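Local coordinates for protelomerase (Agrobacterium tumefaciens, PDB 4F41), which resolves replicated telomere DNA into covalently closed hairpin ends by cutting and rejoining strands, acting as a telomere resolvase, at a contact of chain A with DNA. Sequence-based numbering; all coordinates share one arbitrary frame.

A contact of chain A with DNA. Residues 18, 21, 23-24. With nucleotides of chain B.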
loop_
_atom_site.group_PDB
_atom_site.type_symbol
_atom_site.label_atom_id
_atom_site.label_comp_id
_atom_site.label_asym_id
_atom_site.label_seq_id
_atom_site.Cartn_x
_atom_site.Cartn_y
_atom_site.Cartn_z
ATOM N N ALA A 18 13.112 -0.357 -22.149
ATOM C CA ALA A 18 12.862 -1.792 -22.164
ATOM C C ALA A 18 13.445 -2.476 -23.398
ATOM O O ALA A 18 13.559 -3.701 -23.440
ATOM C CB ALA A 18 11.369 -2.071 -22.059
ATOM N N ASN A 21 16.925 -4.410 -22.770
ATOM C CA ASN A 21 16.920 -5.262 -21.588
ATOM C C ASN A 21 17.652 -6.566 -21.869
ATOM O O ASN A 21 17.635 -7.067 -22.994
ATOM C CB ASN A 21 15.492 -5.568 -21.136
ATOM C CG ASN A 21 14.843 -4.404 -20.417
ATOM O OD1 ASN A 21 15.521 -3.494 -19.941
ATOM N ND2 ASN A 21 13.517 -4.433 -20.323
ATOM N N ALA A 23 16.949 -9.452 -20.236
ATOM C CA ALA A 23 15.917 -10.481 -20.200
ATOM C C ALA A 23 14.582 -9.886 -19.772
ATOM O O ALA A 23 14.478 -8.685 -19.531
ATOM C CB ALA A 23 16.325 -11.603 -19.258
ATOM N N GLY A 24 13.560 -10.732 -19.687
ATOM C CA GLY A 24 12.262 -10.305 -19.198
ATOM C C GLY A 24 11.185 -10.186 -20.259
ATOM O O GLY A 24 11.471 -10.166 -21.456
ATOM P P DT B 6 16.239 -6.459 -15.059
ATOM O OP1 DT B 6 16.981 -5.501 -15.906
ATOM O OP2 DT B 6 16.236 -6.292 -13.587
ATOM O "O5'" DT B 6 14.720 -6.502 -15.551
ATOM C "C5'" DT B 6 14.458 -6.627 -16.942
ATOM C "C4'" DT B 6 13.003 -6.967 -17.205
ATOM O "O4'" DT B 6 12.694 -8.273 -16.658
ATOM C "C3'" DT B 6 11.987 -6.002 -16.596
ATOM O "O3'" DT B 6 11.289 -5.336 -17.643
ATOM C "C2'" DT B 6 11.060 -6.894 -15.768
ATOM C "C1'" DT B 6 11.317 -8.275 -16.357
ATOM N N1 DT B 6 11.023 -9.408 -15.432
ATOM C C2 DT B 6 10.285 -10.474 -15.899
ATOM O O2 DT B 6 9.857 -10.546 -17.036
ATOM N N3 DT B 6 10.066 -11.466 -14.977
ATOM C C4 DT B 6 10.498 -11.497 -13.665
ATOM O O4 DT B 6 10.246 -12.437 -12.915
ATOM C C5 DT B 6 11.264 -10.349 -13.242
ATOM C C7 DT B 6 11.788 -10.269 -11.839
ATOM C C6 DT B 6 11.486 -9.373 -14.133
ATOM P P DA B 7 10.516 -3.957 -17.351
ATOM O OP1 DA B 7 11.002 -2.948 -18.320
ATOM O OP2 DA B 7 10.607 -3.681 -15.901
ATOM O "O5'" DA B 7 8.991 -4.307 -17.684
ATOM C "C5'" DA B 7 8.651 -4.867 -18.947
ATOM C "C4'" DA B 7 7.467 -5.811 -18.829
ATOM O "O4'" DA B 7 7.759 -6.820 -17.825
ATOM C "C3'" DA B 7 6.147 -5.165 -18.415
ATOM O "O3'" DA B 7 5.080 -5.780 -19.130
ATOM C "C2'" DA B 7 6.080 -5.487 -16.926
ATOM C "C1'" DA B 7 6.684 -6.883 -16.912
ATOM N N9 DA B 7 7.165 -7.284 -15.592
ATOM C C8 DA B 7 7.866 -6.522 -14.699
ATOM N N7 DA B 7 8.162 -7.149 -13.584
ATOM C C5 DA B 7 7.612 -8.409 -13.755
ATOM C C6 DA B 7 7.575 -9.553 -12.932
ATOM N N6 DA B 7 8.127 -9.615 -11.716
ATOM N N1 DA B 7 6.944 -10.645 -13.412
ATOM C C2 DA B 7 6.388 -10.589 -14.627
ATOM N N3 DA B 7 6.358 -9.576 -15.490
ATOM C C4 DA B 7 6.994 -8.507 -14.988
#
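Ala23 and Gly24 meet the sugar and base of DT6 through their backbone, which is nearly fully extended at Ala23, whereas Gly24 turns to a positive phi of 107°, a region readily accessible to glycine. In this telomere resolvase of the ResT/TelK family, the segment belongs to the loop joining helix 9-16 to helix 28-40 and runs along the sugar-phosphate strand of the hairpin DNA. The carbonyl O of Ala23 is directed at the deoxyribose, 3.2 Å from DT6 C4', while the methyl group of the residue points away from the strand. One residue on, Gly24 CA approaches the thymine from its sugar edge, which faces the minor groove because the base is paired. Gly24 CA lies 3.2 Å from the pyrimidine carbonyl oxygen O2 of DT6, a close carbon-to-oxygen contact that carries no hydrogen bond. An apolar contact at the sugar-base junction accompanies it, with Gly24 CA 3.6 Å from the anomeric carbon C1' of DT6.

Asn21 hides 34 Å² against the DNA, the largest share among the residues of this patch, and does so with its carboxamide. CG lies opposite the backbone C (chi1 -76°); with chi2 at -19°, OD1 stays near CA and ND2 projects toward the strand, alongside the DT6-DA7 phosphodiester. Asn21 ND2 is 3.5 Å from the phosphate oxygen OP1 of DA7. The bridging O3' of DT6 is 3.6 Å from Asn21 ND2. The nitrogen tip of the carboxamide thus stands over the phosphodiester at van der Waals range, and no direct hydrogen bond is formed in this model. The amide carbon CG of Asn21 also lies 4.1 Å from DT6 C5'.

Ala18, just beyond the end of helix 9-16, supplies a methyl group on the DA7 side. Ala18 CB reaches to 3.9 Å from the same oxygen, DA7 OP1, a loose contact hiding 10 Å².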